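Local structure of post-proline cleaving enzyme (Rickettsia typhi, 4HVT) at residues A[367-372]-A[520-525]; A[460-465]-A[543-548]; A[503-506]-A[510-513]; A[537-542]-A[568-573]; A[583-588]-A[703-708]. The protein probably acts as a serine oligopeptidase of the prolyl oligopeptidase family, hydrolysing short peptides on the carboxyl side of proline. All blocks are in the same frame, centred on the assembly; numbering follows the deposited sequence. Where two conformers were deposited one is given.

Contact 1 (A[367-372]-A[520-525]); sequences YDNVVA and GEFGPE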
# COMPACT_ATOMS: atom_id res chain seq x y z
N TYR A 367 6.41 -15.44 5.88
CA TYR A 367 5.60 -16.40 5.15
C TYR A 367 6.46 -17.60 4.77
O TYR A 367 7.65 -17.49 4.48
CB TYR A 367 5.02 -15.82 3.87
CG TYR A 367 4.04 -14.68 4.06
CD1 TYR A 367 2.68 -14.92 4.35
CD2 TYR A 367 4.46 -13.36 3.98
CE1 TYR A 367 1.81 -13.88 4.52
CE2 TYR A 367 3.57 -12.32 4.17
CZ TYR A 367 2.24 -12.59 4.43
OH TYR A 367 1.36 -11.54 4.62
N ASP A 368 5.84 -18.75 4.81
CA ASP A 368 6.38 -19.98 4.25
C ASP A 368 5.37 -20.46 3.20
O ASP A 368 4.25 -20.84 3.55
CB ASP A 368 6.49 -21.02 5.37
CG ASP A 368 7.04 -22.34 4.90
OD1 ASP A 368 7.38 -22.45 3.71
OD2 ASP A 368 7.16 -23.30 5.74
N ASN A 369 5.75 -20.39 1.92
CA ASN A 369 4.82 -20.67 0.84
C ASN A 369 3.54 -19.84 0.96
O ASN A 369 2.44 -20.29 0.73
CB ASN A 369 4.56 -22.18 0.75
CG ASN A 369 4.20 -22.61 -0.65
OD1 ASN A 369 4.52 -21.92 -1.63
ND2 ASN A 369 3.54 -23.75 -0.76
N VAL A 370 3.73 -18.55 1.25
CA VAL A 370 2.64 -17.54 1.32
C VAL A 370 1.61 -17.89 2.37
O VAL A 370 0.47 -17.51 2.26
CB VAL A 370 1.98 -17.29 -0.07
CG1 VAL A 370 1.44 -15.88 -0.13
CG2 VAL A 370 2.96 -17.50 -1.19
N VAL A 371 2.06 -18.59 3.42
CA VAL A 371 1.28 -18.83 4.63
C VAL A 371 2.01 -18.15 5.83
O VAL A 371 3.21 -18.37 6.05
CB VAL A 371 1.15 -20.32 4.95
CG1 VAL A 371 0.28 -20.49 6.18
CG2 VAL A 371 0.56 -21.07 3.77
N ALA A 372 1.30 -17.33 6.57
CA ALA A 372 1.93 -16.59 7.67
C ALA A 372 2.44 -17.51 8.80
O ALA A 372 1.78 -18.50 9.17
CB ALA A 372 0.99 -15.55 8.27
N GLY A 520 7.17 -10.13 -4.20
CA GLY A 520 8.14 -10.53 -3.16
C GLY A 520 7.82 -11.81 -2.40
O GLY A 520 8.44 -12.08 -1.38
N GLU A 521 6.94 -12.66 -2.93
CA GLU A 521 6.47 -13.83 -2.20
C GLU A 521 7.60 -14.83 -1.91
O GLU A 521 7.57 -15.50 -0.86
CB GLU A 521 5.34 -14.49 -2.95
CG GLU A 521 4.05 -13.70 -3.01
CD GLU A 521 3.95 -12.75 -4.21
OE1 GLU A 521 4.97 -12.54 -4.90
OE2 GLU A 521 2.84 -12.19 -4.43
N PHE A 522 8.62 -14.86 -2.76
CA PHE A 522 9.83 -15.67 -2.53
C PHE A 522 11.10 -14.82 -2.47
O PHE A 522 12.17 -15.19 -2.94
CB PHE A 522 9.86 -16.84 -3.50
CG PHE A 522 8.66 -17.70 -3.37
CD1 PHE A 522 8.52 -18.53 -2.28
CD2 PHE A 522 7.64 -17.64 -4.29
CE1 PHE A 522 7.42 -19.34 -2.13
CE2 PHE A 522 6.51 -18.44 -4.15
CZ PHE A 522 6.41 -19.29 -3.07
N GLY A 523 10.94 -13.68 -1.84
CA GLY A 523 12.05 -12.79 -1.52
C GLY A 523 12.54 -12.01 -2.71
O GLY A 523 11.85 -11.91 -3.74
N PRO A 524 13.72 -11.40 -2.56
CA PRO A 524 14.20 -10.48 -3.57
C PRO A 524 14.41 -11.09 -4.97
O PRO A 524 14.18 -10.42 -5.98
CB PRO A 524 15.51 -9.96 -2.99
CG PRO A 524 15.79 -10.72 -1.73
CD PRO A 524 14.55 -11.45 -1.34
N GLU A 525 14.75 -12.37 -5.02
CA GLU A 525 14.95 -13.03 -6.32
C GLU A 525 13.63 -13.12 -7.09
O GLU A 525 13.60 -13.12 -8.32
CB GLU A 525 15.51 -14.43 -6.15
O HOH W 1 6.40 -17.35 0.98

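Contact 2 (A[460-465]-A[543-548]); sequences VKIPYF and FAVSEE. With EDO (1,2-ethanediol), chain D.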
# COMPACT_ATOMS: atom_id res chain seq x y z
N VAL A 460 9.27 -22.73 -13.83
CA VAL A 460 9.00 -22.19 -12.47
C VAL A 460 7.51 -22.27 -12.07
O VAL A 460 6.59 -21.93 -12.84
CB VAL A 460 9.53 -20.70 -12.37
CG1 VAL A 460 9.23 -20.06 -11.01
CG2 VAL A 460 11.04 -20.61 -12.59
N LYS A 461 7.27 -22.79 -10.86
CA LYS A 461 5.95 -22.83 -10.26
C LYS A 461 5.50 -21.50 -9.66
O LYS A 461 6.20 -20.88 -8.84
CB LYS A 461 5.86 -23.92 -9.19
CG LYS A 461 6.38 -25.30 -9.56
CD LYS A 461 5.70 -25.92 -10.74
CE LYS A 461 6.23 -27.34 -10.92
NZ LYS A 461 5.82 -27.96 -12.19
N ILE A 462 4.28 -21.12 -10.01
CA ILE A 462 3.71 -19.85 -9.64
C ILE A 462 2.51 -20.16 -8.77
O ILE A 462 1.57 -20.79 -9.22
CB ILE A 462 3.20 -19.08 -10.92
CG1 ILE A 462 4.31 -18.96 -11.98
CG2 ILE A 462 2.63 -17.71 -10.56
CD1 ILE A 462 5.63 -18.36 -11.53
N PRO A 463 2.54 -19.70 -7.52
CA PRO A 463 1.40 -19.93 -6.65
C PRO A 463 0.20 -19.14 -7.10
O PRO A 463 0.32 -18.03 -7.64
CB PRO A 463 1.83 -19.35 -5.30
CG PRO A 463 3.30 -19.21 -5.37
CD PRO A 463 3.62 -18.98 -6.83
N TYR A 464 -0.97 -19.70 -6.87
CA TYR A 464 -2.18 -18.94 -6.91
C TYR A 464 -3.22 -19.49 -5.92
O TYR A 464 -3.18 -20.67 -5.54
CB TYR A 464 -2.78 -18.86 -8.33
CG TYR A 464 -3.28 -20.13 -8.98
CD1 TYR A 464 -2.41 -20.97 -9.69
CD2 TYR A 464 -4.60 -20.45 -8.96
CE1 TYR A 464 -2.85 -22.12 -10.36
CE2 TYR A 464 -5.06 -21.58 -9.62
CZ TYR A 464 -4.19 -22.41 -10.34
OH TYR A 464 -4.73 -23.57 -10.94
N PHE A 465 -4.09 -18.60 -5.51
CA PHE A 465 -5.17 -18.83 -4.57
C PHE A 465 -6.53 -18.78 -5.27
O PHE A 465 -6.88 -17.79 -5.96
CB PHE A 465 -5.09 -17.86 -3.41
CG PHE A 465 -3.88 -18.09 -2.57
CD1 PHE A 465 -3.91 -18.98 -1.52
CD2 PHE A 465 -2.69 -17.47 -2.88
CE1 PHE A 465 -2.76 -19.22 -0.75
CE2 PHE A 465 -1.55 -17.71 -2.18
CZ PHE A 465 -1.57 -18.56 -1.06
N PHE A 543 -0.18 -15.30 -17.59
CA PHE A 543 -0.78 -16.16 -18.64
C PHE A 543 -0.83 -17.64 -18.21
O PHE A 543 -1.81 -18.37 -18.47
CB PHE A 543 -0.04 -16.03 -19.98
CG PHE A 543 0.03 -14.64 -20.52
CD1 PHE A 543 -1.07 -13.78 -20.47
CD2 PHE A 543 1.22 -14.16 -21.06
CE1 PHE A 543 -1.00 -12.52 -20.97
CE2 PHE A 543 1.28 -12.89 -21.58
CZ PHE A 543 0.20 -12.05 -21.51
N ALA A 544 0.26 -18.11 -17.59
CA ALA A 544 0.33 -19.49 -17.08
C ALA A 544 -0.83 -19.80 -16.12
O ALA A 544 -1.44 -20.83 -16.23
CB ALA A 544 1.66 -19.75 -16.40
N VAL A 545 -1.11 -18.90 -15.20
CA VAL A 545 -2.27 -19.06 -14.34
C VAL A 545 -3.61 -18.98 -15.13
O VAL A 545 -4.51 -19.83 -14.93
CB VAL A 545 -2.20 -18.04 -13.17
CG1 VAL A 545 -3.44 -18.15 -12.34
CG2 VAL A 545 -0.98 -18.32 -12.30
N SER A 546 -3.74 -18.00 -16.02
CA SER A 546 -4.96 -17.82 -16.81
C SER A 546 -5.27 -19.13 -17.58
O SER A 546 -6.38 -19.66 -17.55
CB SER A 546 -4.82 -16.62 -17.77
OG SER A 546 -4.66 -15.39 -17.07
N GLU A 547 -4.26 -19.67 -18.25
CA GLU A 547 -4.41 -20.88 -19.07
C GLU A 547 -4.74 -22.07 -18.24
O GLU A 547 -5.51 -22.96 -18.69
CB GLU A 547 -3.12 -21.15 -19.84
CG GLU A 547 -2.91 -20.14 -20.94
CD GLU A 547 -1.60 -20.28 -21.66
OE1 GLU A 547 -0.57 -20.62 -21.03
OE2 GLU A 547 -1.59 -19.99 -22.88
N GLU A 548 -4.19 -22.13 -17.04
CA GLU A 548 -4.45 -23.25 -16.17
C GLU A 548 -5.90 -23.22 -15.67
O GLU A 548 -6.52 -24.29 -15.54
CB GLU A 548 -3.43 -23.30 -15.03
CG GLU A 548 -3.60 -24.48 -14.11
CD GLU A 548 -3.13 -25.80 -14.72
OE1 GLU A 548 -2.87 -25.90 -15.96
OE2 GLU A 548 -3.02 -26.75 -13.95
C1 EDO D . 7.12 -22.02 -5.55
O1 EDO D . 7.92 -23.17 -5.20
C2 EDO D . 7.99 -20.98 -6.21
O2 EDO D . 8.49 -21.47 -7.45
O HOH W 2 -2.95 -25.56 -11.34

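Contact 3 (A[503-506]-A[510-513]); sequences VWVK and VSVL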
# COMPACT_ATOMS: atom_id res chain seq x y z
N VAL A 503 -20.00 -10.05 -2.62
CA VAL A 503 -20.59 -9.58 -3.85
C VAL A 503 -20.31 -10.52 -5.01
O VAL A 503 -21.19 -10.73 -5.82
CB VAL A 503 -20.16 -8.18 -4.25
CG1 VAL A 503 -20.88 -7.80 -5.52
CG2 VAL A 503 -20.50 -7.22 -3.11
N TRP A 504 -19.10 -11.09 -5.06
CA TRP A 504 -18.70 -11.96 -6.16
C TRP A 504 -18.92 -13.46 -5.83
O TRP A 504 -19.69 -14.11 -6.51
CB TRP A 504 -17.26 -11.62 -6.61
CG TRP A 504 -16.91 -12.18 -7.98
CD1 TRP A 504 -16.15 -13.27 -8.22
CD2 TRP A 504 -17.35 -11.70 -9.24
NE1 TRP A 504 -16.10 -13.54 -9.54
CE2 TRP A 504 -16.80 -12.57 -10.21
CE3 TRP A 504 -18.15 -10.63 -9.66
CZ2 TRP A 504 -17.03 -12.40 -11.59
CZ3 TRP A 504 -18.38 -10.47 -11.02
CH2 TRP A 504 -17.82 -11.35 -11.97
N VAL A 505 -18.25 -13.98 -4.80
CA VAL A 505 -18.14 -15.44 -4.59
C VAL A 505 -19.45 -16.02 -4.08
O VAL A 505 -19.86 -17.12 -4.49
CB VAL A 505 -16.98 -15.83 -3.65
CG1 VAL A 505 -16.80 -17.34 -3.62
CG2 VAL A 505 -15.66 -15.21 -4.11
N LYS A 506 -20.15 -15.26 -3.26
CA LYS A 506 -21.50 -15.67 -2.78
C LYS A 506 -22.53 -15.74 -3.90
O LYS A 506 -23.56 -16.43 -3.78
CB LYS A 506 -21.98 -14.71 -1.67
CG LYS A 506 -23.37 -14.98 -1.08
CD LYS A 506 -23.58 -14.05 0.11
CE LYS A 506 -24.79 -14.41 0.97
NZ LYS A 506 -24.73 -13.59 2.23
N VAL A 510 -15.99 -16.94 -9.15
CA VAL A 510 -14.77 -17.54 -8.65
C VAL A 510 -13.80 -16.40 -8.52
O VAL A 510 -13.76 -15.54 -9.40
CB VAL A 510 -14.26 -18.57 -9.70
CG1 VAL A 510 -12.93 -19.13 -9.29
CG2 VAL A 510 -15.25 -19.74 -9.81
N SER A 511 -12.98 -16.45 -7.46
CA SER A 511 -11.93 -15.45 -7.23
C SER A 511 -10.54 -16.10 -7.33
O SER A 511 -10.31 -17.17 -6.78
CB SER A 511 -12.08 -14.83 -5.83
OG SER A 511 -13.17 -13.92 -5.79
N VAL A 512 -9.60 -15.41 -8.01
CA VAL A 512 -8.27 -15.95 -8.11
C VAL A 512 -7.24 -14.86 -7.91
O VAL A 512 -7.40 -13.77 -8.43
CB VAL A 512 -8.00 -16.63 -9.47
CG1 VAL A 512 -6.66 -17.34 -9.50
CG2 VAL A 512 -9.09 -17.64 -9.75
N LEU A 513 -6.22 -15.20 -7.13
CA LEU A 513 -5.08 -14.31 -6.90
C LEU A 513 -3.82 -15.04 -7.29
O LEU A 513 -3.52 -16.09 -6.72
CB LEU A 513 -4.97 -13.97 -5.39
CG LEU A 513 -3.83 -13.05 -4.94
CD1 LEU A 513 -4.10 -11.67 -5.43
CD2 LEU A 513 -3.79 -13.09 -3.41

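Contact 4 (A[537-542]-A[568-573]); sequences TAFNDF and GGLLVS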
# COMPACT_ATOMS: atom_id res chain seq x y z
N THR A 537 8.56 -11.72 -17.89
CA THR A 537 8.46 -12.88 -17.03
C THR A 537 7.18 -12.77 -16.13
O THR A 537 6.43 -13.75 -16.01
CB THR A 537 9.76 -13.07 -16.23
OG1 THR A 537 10.80 -13.49 -17.10
CG2 THR A 537 9.58 -14.13 -15.09
N ALA A 538 6.91 -11.60 -15.58
CA ALA A 538 5.70 -11.40 -14.78
C ALA A 538 4.47 -11.69 -15.61
O ALA A 538 3.55 -12.38 -15.17
CB ALA A 538 5.64 -9.97 -14.23
N PHE A 539 4.45 -11.16 -16.83
CA PHE A 539 3.31 -11.27 -17.68
C PHE A 539 3.07 -12.75 -18.08
O PHE A 539 1.95 -13.21 -18.05
CB PHE A 539 3.43 -10.38 -18.91
CG PHE A 539 3.86 -8.93 -18.61
CD1 PHE A 539 3.40 -8.23 -17.50
CD2 PHE A 539 4.68 -8.25 -19.49
CE1 PHE A 539 3.79 -6.92 -17.23
CE2 PHE A 539 5.05 -6.94 -19.23
CZ PHE A 539 4.60 -6.28 -18.10
N ASN A 540 4.15 -13.46 -18.39
CA ASN A 540 4.09 -14.88 -18.71
C ASN A 540 3.52 -15.67 -17.54
O ASN A 540 2.71 -16.57 -17.75
CB ASN A 540 5.46 -15.43 -19.05
CG ASN A 540 5.97 -14.91 -20.38
OD1 ASN A 540 5.22 -14.37 -21.19
ND2 ASN A 540 7.25 -15.12 -20.62
N ASP A 541 3.92 -15.32 -16.31
CA ASP A 541 3.39 -16.00 -15.11
C ASP A 541 1.88 -15.84 -15.05
O ASP A 541 1.14 -16.75 -14.72
CB ASP A 541 4.01 -15.43 -13.86
CG ASP A 541 5.46 -15.85 -13.69
OD1 ASP A 541 5.90 -16.69 -14.49
OD2 ASP A 541 6.16 -15.32 -12.77
N PHE A 542 1.43 -14.65 -15.37
CA PHE A 542 0.01 -14.36 -15.32
C PHE A 542 -0.73 -15.20 -16.39
O PHE A 542 -1.75 -15.77 -16.12
CB PHE A 542 -0.18 -12.86 -15.59
CG PHE A 542 -1.56 -12.36 -15.27
CD1 PHE A 542 -2.02 -12.30 -13.96
CD2 PHE A 542 -2.36 -11.88 -16.27
CE1 PHE A 542 -3.27 -11.80 -13.66
CE2 PHE A 542 -3.66 -11.44 -15.97
CZ PHE A 542 -4.09 -11.38 -14.68
N GLY A 568 -0.27 -2.97 -11.42
CA GLY A 568 -1.20 -4.02 -11.87
C GLY A 568 -2.03 -3.53 -13.04
O GLY A 568 -2.55 -4.33 -13.80
N GLY A 569 -2.17 -2.22 -13.19
CA GLY A 569 -2.79 -1.63 -14.36
C GLY A 569 -1.98 -1.82 -15.62
O GLY A 569 -2.55 -2.09 -16.66
N LEU A 570 -0.64 -1.74 -15.52
CA LEU A 570 0.26 -2.19 -16.63
C LEU A 570 0.11 -3.65 -16.98
O LEU A 570 -0.08 -4.03 -18.13
CB LEU A 570 1.73 -1.84 -16.32
CG LEU A 570 2.78 -2.29 -17.29
CD1 LEU A 570 2.53 -1.70 -18.67
CD2 LEU A 570 4.20 -2.02 -16.80
N LEU A 571 0.14 -4.49 -15.94
CA LEU A 571 -0.02 -5.91 -16.07
C LEU A 571 -1.24 -6.23 -16.95
O LEU A 571 -1.14 -6.96 -17.90
CB LEU A 571 -0.17 -6.56 -14.72
CG LEU A 571 -0.62 -8.04 -14.74
CD1 LEU A 571 0.41 -8.91 -15.42
CD2 LEU A 571 -0.89 -8.51 -13.32
N VAL A 572 -2.39 -5.68 -16.61
CA VAL A 572 -3.62 -6.10 -17.26
C VAL A 572 -3.82 -5.46 -18.64
O VAL A 572 -4.45 -6.05 -19.48
CB VAL A 572 -4.90 -5.95 -16.39
CG1 VAL A 572 -4.85 -6.79 -15.14
CG2 VAL A 572 -5.27 -4.51 -16.13
N SER A 573 -3.26 -4.28 -18.87
CA SER A 573 -3.24 -3.70 -20.18
C SER A 573 -2.26 -4.40 -21.12
O SER A 573 -2.55 -4.50 -22.32
CB SER A 573 -3.01 -2.21 -20.14
OG SER A 573 -1.77 -1.86 -19.54

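Contact 5 (A[583-588]-A[703-708]); sequences FGAVAC and ANALKL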
# COMPACT_ATOMS: atom_id res chain seq x y z
N PHE A 583 -9.22 -13.59 -22.47
CA PHE A 583 -10.00 -12.81 -21.50
C PHE A 583 -11.29 -12.27 -22.03
O PHE A 583 -11.47 -12.03 -23.27
CB PHE A 583 -9.17 -11.62 -20.97
CG PHE A 583 -7.81 -12.01 -20.60
CD1 PHE A 583 -7.61 -12.77 -19.44
CD2 PHE A 583 -6.73 -11.63 -21.36
CE1 PHE A 583 -6.35 -13.18 -19.06
CE2 PHE A 583 -5.47 -12.07 -21.01
CZ PHE A 583 -5.27 -12.82 -19.87
N GLY A 584 -12.25 -12.13 -21.13
CA GLY A 584 -13.57 -11.61 -21.48
C GLY A 584 -13.87 -10.20 -20.94
O GLY A 584 -14.80 -9.54 -21.43
N ALA A 585 -13.12 -9.76 -19.94
CA ALA A 585 -13.26 -8.43 -19.36
C ALA A 585 -11.99 -8.03 -18.57
O ALA A 585 -11.21 -8.87 -18.08
CB ALA A 585 -14.47 -8.34 -18.44
N VAL A 586 -11.77 -6.74 -18.58
CA VAL A 586 -10.60 -6.16 -17.94
C VAL A 586 -10.97 -4.90 -17.14
O VAL A 586 -11.73 -4.06 -17.61
CB VAL A 586 -9.56 -5.75 -18.99
CG1 VAL A 586 -8.30 -5.26 -18.32
CG2 VAL A 586 -9.18 -6.89 -19.93
N ALA A 587 -10.40 -4.74 -15.95
CA ALA A 587 -10.42 -3.46 -15.23
C ALA A 587 -8.97 -3.01 -15.00
O ALA A 587 -8.18 -3.71 -14.40
CB ALA A 587 -11.20 -3.57 -13.94
N CYS A 588 -8.63 -1.88 -15.63
CA CYS A 588 -7.33 -1.26 -15.64
C CYS A 588 -7.45 -0.02 -14.76
O CYS A 588 -7.96 1.03 -15.19
CB CYS A 588 -7.03 -0.91 -17.06
SG CYS A 588 -5.38 -0.23 -17.31
N ALA A 703 -19.98 -7.96 -13.41
CA ALA A 703 -21.15 -8.83 -13.29
C ALA A 703 -21.85 -8.87 -14.63
O ALA A 703 -22.29 -9.96 -15.10
CB ALA A 703 -22.08 -8.33 -12.23
N ASN A 704 -21.96 -7.72 -15.27
CA ASN A 704 -22.63 -7.64 -16.56
C ASN A 704 -21.81 -8.28 -17.70
O ASN A 704 -22.38 -8.99 -18.56
CB ASN A 704 -22.95 -6.19 -16.86
CG ASN A 704 -23.64 -5.99 -18.18
OD1 ASN A 704 -24.92 -6.10 -18.30
ND2 ASN A 704 -22.86 -5.71 -19.19
N ALA A 705 -20.50 -8.03 -17.71
CA ALA A 705 -19.60 -8.57 -18.72
C ALA A 705 -19.44 -10.10 -18.67
O ALA A 705 -19.36 -10.76 -19.74
CB ALA A 705 -18.22 -7.88 -18.66
N LEU A 706 -19.47 -10.67 -17.46
CA LEU A 706 -19.10 -12.06 -17.28
C LEU A 706 -20.29 -12.89 -16.92
O LEU A 706 -20.13 -14.06 -16.58
CB LEU A 706 -18.01 -12.17 -16.19
CG LEU A 706 -16.76 -11.30 -16.43
CD1 LEU A 706 -15.77 -11.38 -15.26
CD2 LEU A 706 -16.04 -11.63 -17.73
N LYS A 707 -21.47 -12.25 -16.85
CA LYS A 707 -22.74 -12.95 -16.64
C LYS A 707 -22.87 -13.59 -15.25
O LYS A 707 -23.30 -14.73 -15.14
CB LYS A 707 -22.96 -13.99 -17.77
N LEU A 708 -22.48 -12.84 -14.22
CA LEU A 708 -22.69 -13.24 -12.83
C LEU A 708 -24.19 -13.31 -12.58
O LEU A 708 -24.91 -12.36 -12.89
CB LEU A 708 -22.06 -12.24 -11.89
CG LEU A 708 -21.95 -12.65 -10.42
CD1 LEU A 708 -20.72 -13.49 -10.12
CD2 LEU A 708 -21.86 -11.38 -9.57

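Contact 1 (A[367-372]-A[520-525])
Asn369 and Phe522 meet through the amide oxygen of one and the far end of the ring of the other. OD1 of Asn369 lies in the ring plane at its edge, 3.5 Å from CZ of Phe522, where the polarised C-H groups of the rim face it; the amide and ring planes are turned 38° apart. Phe522 reaches this place because its CG is anti to its own carbonyl carbon (chi1 -58°), and the ring also makes an edge-to-face pair with Trp526. Apolar contact is looser. CG2 of Val370 lies 4.3 Å from CZ of Phe522 and 4.2 Å from CB of Glu521, so this one methyl touches two consecutive residues of the facing turn.

The polar link is indirect. Water 1 accepts the N-H of Val370 at 2.9 Å from its N and donates to the O of Glu521, also at 2.9 Å, which ties the two backbones together although no direct hydrogen bond spans them. The carboxylate of Glu521 turns away instead, with OE2 held by Asn492 N and Asn515 ND2.

Both partners are tight turns. Asp368 and Val371 exchange two backbone bonds around Asn369 and Val370, both with positive phi, as in a type I' beta hairpin; residues 520-523 form a type I turn whose last glycine is the N-cap of helix 524-528. The hairpin belongs to the beta-propeller and the turn to the hydrolase half, so the contact is part of the domain interface characteristic of prolyl oligopeptidases.

Contact 2 (A[460-465]-A[543-548])
Val545 lays its CG1 methyl over one face of the Tyr464 ring, 4.1 Å from the ring centroid and 20° off the normal, a CH-pi contact displaced toward the CG side of the ring. The other methyl, CG2, fits between two strand residues, touching CD1 of Tyr464 at 4.0 Å and CG2 of Ile462 at 4.1 Å. Tyr464 holds its CG between the backbone N and the carbonyl carbon (chi1 65°), which swings the ring alongside the helix and carries its hydroxyl one helical turn beyond Val545.

There the OH comes within 3.5 Å of CG of Glu548, and the carboxylate plane stands nearly upright to the ring. Water 2 joins the polar ends: it accepts from the OH of Tyr464 at 2.7 Å and donates to OE2 of Glu548 at 2.9 Å. A bend at chi2 of Glu548 directs its carboxylate to this water.

Strand 461-465 and helix segment 543-548 cross at -60°, with axes 9.6 Å apart. The strand pairs with 447-455 on one edge and with 510-514 on the other, while helix 536-551 lies against its Ile462 and Tyr464 side and helix 524-528 packs through Trp526.

Contact 3 (A[503-506]-A[510-513])
Trp504 presents the pyrrole edge of its indole to the start of the strand, and the carbonyl of Val510 lies at that edge, close to the ring plane. NE1 donates to the O of Val510 over 3.1 Å, but the N-H...O angle of 134° makes this a weak, bent bond. Beside it, CD1 of Trp504 is 3.5 Å from the same oxygen, so the carbonyl faces the NE1-CD1 side of the five-membered ring rather than lying straight ahead of the N-H. With CG anti to the backbone N (chi1 -163°), the indole projects from the helix toward the strand, and the indole also packs on Pro479, Leu481 and Leu708.

The side chain of Val510 takes no part in this: its CB points away from the helix, and the side chain packs on Leu466 and Thr480. Its main chain does the work, and it is also hydrogen-bonded to Pro479 and Leu481 of the neighbouring strand region.

Val505, the next residue of the helix, faces Ser511. Its CG2 branch lies 4.0 Å from CB of Ser511, while the same valine also packs on Val467. Trp504 and Val505 thus engage successive strand residues, one through an edge and the other through a methyl, in a helix end that widens into a pi-type turn.

Only three residues separate the segments. This is the return from helix to strand in the beta-alpha-beta unit 480-483, 498-505, 510-514, a crossover typical of the alpha/beta-hydrolase fold.

Contact 4 (A[537-542]-A[568-573])
Leu571 sets one methyl between Phe539 and Phe542 and lays the other over the Phe542 ring, and it can be traced outward from the helix. At its root, CA already touches CE1 of Phe539 at 4.1 Å. From CB, the first torsion sets CG anti to the backbone N (chi1 169°), which sends the branch point toward helix 537-542, where the two methyls part.

CD1 goes to the notch between the aromatic side chains. It meets the edge of one ring near its plane, 3.7 Å from CD1 of Phe539, and the base of the other, 4.0 Å from CG of Phe542. CD2 instead rises over a face of the Phe542 ring, 4.2 Å from the centroid and 19° off the normal, a CH-pi contact offset toward CD1 and CE1. One leucine therefore faces an edge with one branch and a face with the other. Phe539 also reaches the preceding residue, Leu570, with CZ at 4.5 Å from CG of that residue, and makes an edge-to-face pair with Tyr626.

The helix segments cross at -64°, their axes 10.4 Å apart, and all four touching residues are buried. Helix 567-578 starts just after Ser566, the probable nucleophile in a GxSxG elbow that includes Gly568. Packing of helix 536-551 against it, next to strand 560-565, is an arrangement characteristic of the alpha/beta-hydrolase core of serine peptidases.

Contact 5 (A[583-588]-A[703-708])
In the alpha/beta-hydrolase domain the C-terminal helix, 688-706, lies on one face of the central sheet, and its last turn meets the beginning of strand 585-589. The contact is small, with no hydrogen bond across it, and made by methyl groups meeting each other and the strand backbone. CB of Ala585 points at the helix and meets CB of Ala705 at 3.8 Å, two short side chains that let the backbones come close: the CA atoms of this pair are 6.4 Å apart. The same Ala585 CB touches CD2 of Leu706 at 3.7 Å, so it rests against two consecutive helix residues.

Leu706 supplies the longer arm. Its CG is anti to the carbonyl carbon (chi1 -54°), and from there the CD2 branch turns to the strand, running along the main chain just before Ala585; it is 4.1 Å from C of Gly584 and 4.1 Å from N of Ala585. The absence of a side chain at Gly584 leaves its backbone directly accessible to this methyl. CD1, the other branch, goes to the six-membered ring of Trp504.

Beyond Leu706 the chain turns off the helix through Lys707, which has positive phi, and the N of Leu708 bonds back to the O of Ala703 at 3.0 Å, a 6→1 bond of the sort found in Schellman-type helix ends.

Strand 585-589 is flanked in the sheet by 560-565 and 640-646. Ala585 and Ala587 face helix 688-706, which also brings Leu698, Phe701 and Phe702 to them, whereas Val586 and Cys588 face helix 567-578.

How the contacts relate
Contact 1 spans the propeller and the hydrolase half, whereas contacts 2 to 5 build the hydrolase core. Contacts 2, 3 and 5 all reach its eight-stranded mixed sheet: strands 461-469 and 510-514 are neighbours there, and 585-589 lies further across. Contacts 2 and 4 share helix 536-551, with centres 12 Å apart; contacts 1 and 5 lie farthest from each other, at 30 Å. Along the chain contacts 1 and 2 both enclose contact 3, and contact 2 alternates with contacts 1 and 4, while contact 5 closes last. Phe522 against Pro463 carries packing from the domain interface into the sheet, and Val572 carries helix 567-578, which follows the probable nucleophile, onto strand 585-589.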